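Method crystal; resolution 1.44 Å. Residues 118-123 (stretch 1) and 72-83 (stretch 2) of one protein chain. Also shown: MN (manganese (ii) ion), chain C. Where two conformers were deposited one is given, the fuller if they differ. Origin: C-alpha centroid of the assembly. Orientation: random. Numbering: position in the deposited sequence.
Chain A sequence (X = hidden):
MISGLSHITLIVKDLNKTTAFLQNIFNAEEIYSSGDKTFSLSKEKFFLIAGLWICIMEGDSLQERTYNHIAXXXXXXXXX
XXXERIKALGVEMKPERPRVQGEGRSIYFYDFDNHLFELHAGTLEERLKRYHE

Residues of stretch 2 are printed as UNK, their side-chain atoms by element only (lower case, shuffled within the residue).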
# COMPACT_ATOMS: atom_id res chain seq x y z
N GLU A 118 -3.70 9.15 2.64
CA GLU A 118 -4.45 9.69 3.76
C GLU A 118 -3.45 9.99 4.88
O GLU A 118 -2.57 9.19 5.19
CB GLU A 118 -5.52 8.69 4.19
CG GLU A 118 -6.32 9.05 5.44
CD GLU A 118 -7.29 7.99 5.91
OE1 GLU A 118 -7.27 6.86 5.35
OE2 GLU A 118 -8.08 8.29 6.86
N LEU A 119 -3.63 11.15 5.51
CA LEU A 119 -3.06 11.42 6.83
C LEU A 119 -4.17 11.33 7.88
O LEU A 119 -5.21 12.00 7.78
CB LEU A 119 -2.46 12.83 6.75
CG LEU A 119 -1.21 12.86 5.85
CD1 LEU A 119 -0.70 14.30 5.81
CD2 LEU A 119 -0.10 11.93 6.31
N HIS A 120 -4.01 10.39 8.79
CA HIS A 120 -5.12 10.00 9.66
C HIS A 120 -4.72 10.39 11.07
O HIS A 120 -3.71 9.88 11.56
CB HIS A 120 -5.32 8.48 9.49
CG HIS A 120 -6.34 7.87 10.41
ND1 HIS A 120 -7.50 7.26 9.94
CD2 HIS A 120 -6.33 7.63 11.75
CE1 HIS A 120 -8.18 6.79 10.97
NE2 HIS A 120 -7.50 7.04 12.09
N ALA A 121 -5.48 11.25 11.72
CA ALA A 121 -5.31 11.42 13.18
C ALA A 121 -6.45 10.73 13.92
O ALA A 121 -7.56 10.53 13.41
CB ALA A 121 -5.37 12.90 13.52
N GLY A 122 -6.16 10.31 15.14
CA GLY A 122 -7.13 9.80 16.05
C GLY A 122 -7.42 8.33 15.82
O GLY A 122 -6.63 7.52 15.35
N THR A 123 -8.64 8.03 16.26
CA THR A 123 -9.01 6.63 16.37
C THR A 123 -8.98 5.94 15.02
O THR A 123 -9.49 6.44 14.01
CB THR A 123 -10.40 6.52 17.00
OG1 THR A 123 -10.41 7.21 18.28
CG2 THR A 123 -10.79 5.08 17.26
N UNK A 72 -1.04 7.26 6.64
CA UNK A 72 -0.04 7.44 7.68
C UNK A 72 -0.65 8.15 8.89
O UNK A 72 -1.58 8.93 8.72
c UNK A 72 2.71 7.07 3.96
c UNK A 72 1.11 8.35 7.17
c UNK A 72 3.78 5.99 5.81
c UNK A 72 1.84 7.74 4.82
c UNK A 72 1.99 7.57 6.18
c UNK A 72 3.00 6.75 6.65
c UNK A 72 3.66 6.18 4.43
N UNK A 73 -0.06 7.84 10.05
CA UNK A 73 -0.52 8.39 11.30
C UNK A 73 0.08 9.77 11.61
O UNK A 73 1.32 9.97 11.60
c UNK A 73 -1.05 7.71 13.70
n UNK A 73 -0.81 5.29 14.40
c UNK A 73 -0.95 6.59 14.74
o UNK A 73 -0.98 6.94 15.92
c UNK A 73 -0.17 7.43 12.47
N UNK A 74 -0.81 10.73 11.95
CA UNK A 74 -0.33 12.03 12.45
C UNK A 74 -1.16 12.38 13.68
O UNK A 74 -2.15 11.71 14.01
c UNK A 74 -1.87 13.34 10.89
c UNK A 74 -0.43 13.19 11.44
c UNK A 74 0.52 12.91 10.27
c UNK A 74 -2.07 14.64 10.13
N UNK A 75 -0.72 13.46 14.35
CA UNK A 75 -1.47 13.87 15.54
C UNK A 75 -2.48 14.95 15.20
O UNK A 75 -2.30 15.74 14.27
c UNK A 75 -0.48 14.45 16.57
c UNK A 75 0.71 13.50 16.85
n UNK A 75 0.42 11.08 16.88
o UNK A 75 -0.71 12.37 18.37
c UNK A 75 0.13 12.24 17.47
N UNK A 76 -3.57 14.93 15.99
CA UNK A 76 -4.64 15.89 15.79
C UNK A 76 -4.09 17.30 15.74
O UNK A 76 -4.54 18.12 14.91
o UNK A 76 -5.94 14.32 17.10
c UNK A 76 -5.63 15.71 16.96
N UNK A 77 -3.10 17.66 16.55
CA UNK A 77 -2.66 19.06 16.49
C UNK A 77 -1.82 19.40 15.24
O UNK A 77 -1.42 20.57 15.11
c UNK A 77 -1.89 19.37 17.77
o UNK A 77 -2.46 17.58 20.91
c UNK A 77 -2.66 19.06 19.04
o UNK A 77 -1.99 16.76 18.93
c UNK A 77 -2.34 17.71 19.67
N UNK A 78 -1.59 18.44 14.34
CA UNK A 78 -0.82 18.75 13.12
C UNK A 78 -1.71 18.74 11.87
O UNK A 78 -1.25 18.97 10.75
o UNK A 78 3.24 16.48 13.82
c UNK A 78 0.18 17.58 12.88
c UNK A 78 1.07 17.31 14.11
o UNK A 78 1.63 15.00 13.56
c UNK A 78 2.03 16.16 13.84
N UNK A 79 -2.99 18.39 12.03
CA UNK A 79 -3.85 18.27 10.83
C UNK A 79 -3.90 19.54 9.99
O UNK A 79 -3.79 19.43 8.77
c UNK A 79 -5.32 16.50 11.85
c UNK A 79 -6.24 17.97 10.03
c UNK A 79 -5.29 17.90 11.24
N UNK A 80 -4.16 20.69 10.58
CA UNK A 80 -4.24 21.92 9.77
C UNK A 80 -2.92 22.28 9.10
O UNK A 80 -2.84 22.72 7.94
o UNK A 80 -6.45 22.51 12.38
c UNK A 80 -4.78 23.09 10.66
o UNK A 80 -7.12 22.59 10.36
c UNK A 80 -6.17 22.74 11.18
N UNK A 81 -1.81 22.07 9.79
CA UNK A 81 -0.48 22.32 9.23
C UNK A 81 -0.19 21.43 8.02
O UNK A 81 0.33 21.89 6.99
c UNK A 81 1.86 22.93 10.12
c UNK A 81 2.93 22.11 9.42
c UNK A 81 0.60 22.09 10.32
o UNK A 81 3.11 22.32 8.20
o UNK A 81 3.44 21.22 10.14
N UNK A 82 -0.50 20.14 8.15
CA UNK A 82 -0.31 19.26 6.98
C UNK A 82 -1.25 19.67 5.86
O UNK A 82 -0.93 19.55 4.69
c UNK A 82 0.91 16.93 9.31
c UNK A 82 2.87 16.04 7.66
c UNK A 82 3.01 15.88 9.01
c UNK A 82 0.73 17.14 7.95
o UNK A 82 4.16 15.28 9.54
c UNK A 82 -0.52 17.78 7.38
c UNK A 82 1.75 16.63 7.14
c UNK A 82 2.02 16.33 9.85
N UNK A 83 -2.47 20.09 6.24
CA UNK A 83 -3.39 20.51 5.19
C UNK A 83 -2.77 21.63 4.35
O UNK A 83 -2.90 21.68 3.11
c UNK A 83 -5.68 21.44 4.68
o UNK A 83 -5.37 19.78 6.37
c UNK A 83 -4.74 20.95 5.77
MN MN C . -8.44 5.06 5.44
O HOH W 1 -3.23 10.09 15.98
O HOH W 2 -9.49 6.12 7.04

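Position 72 carries one carbon followed by a ring of six carbons, with no heteroatom. Its CB lies 3.9 Å from Leu 119 CD2, on the same face of the sheet, while the ring leads away from stretch 1; the residue is therefore Phe 72. The backbone is held at both ends: Phe 72 N donates to Glu 118 O (2.9 Å), and Phe 72 O accepts from His 120 N (2.8 Å).

Position 73 has a chain of three carbons, the third bearing one oxygen and one nitrogen. It projects to the other face, that of His 120, and its CA makes a CA-H...O contact with His 120 O at 3.5 Å. The terminal group is an amide, and the residue is Gln 73.

At position 74 four carbons fork at the first, with one arm two carbons long. The tip of that arm packs 3.9 Å from Leu 119 CB, and the backbone N donates to His 120 O at 3.0 Å; the fork identifies Ile 74. A water accepts from Gly 122 N (3.1 Å) and donates to Ile 74 O (2.8 Å), bridging the two stretches.

Position 75 again shows three carbons ending in one oxygen and one nitrogen; its CA-to-CB bond points away from stretch 1, and it is Gln 75. Position 76 has one carbon and one oxygen, and the oxygen lies 3.9 Å from Ala 121 CB: Ser 76.

Positions 77 and 78 each have three carbons, the third with two oxygens, and neither touches stretch 1: Glu 77 and Glu 78. The carboxylate of the latter folds back locally, Glu 78 OE2 accepting from Gln 75 N at 2.9 Å.

Position 79 has one carbon carrying two more, one of which reaches Ala 121 CB at 4.0 Å; this is Val 79. Position 80 has two carbons, the second with two oxygens, and position 81 three carbons ending in two oxygens; both are out of reach, and they are Asp 80 and Glu 81.

At position 82 one carbon leads to a six-carbon ring bearing an oxygen. A ring carbon meets Leu 119 CD1 obliquely at 3.6 Å; the residue is Tyr 82, and that carbon is CD2. Position 83, one carbon carrying an oxygen and a carbon, makes no contact and is Thr 83.

The contact thus rests on parallel strand pairing, in which three backbone hydrogen bonds align Leu 119 with Phe 72 and His 120 with Gln 73. Apolar packing completes it: Leu 119 touches Phe 72, Ile 74 and Tyr 82, while Ala 121 meets Ile 74 and Val 79. Glu 118 also binds manganese, its OE1 2.1 Å from MN.

Stretch 2 72-83: FQIQSEEVDEYT
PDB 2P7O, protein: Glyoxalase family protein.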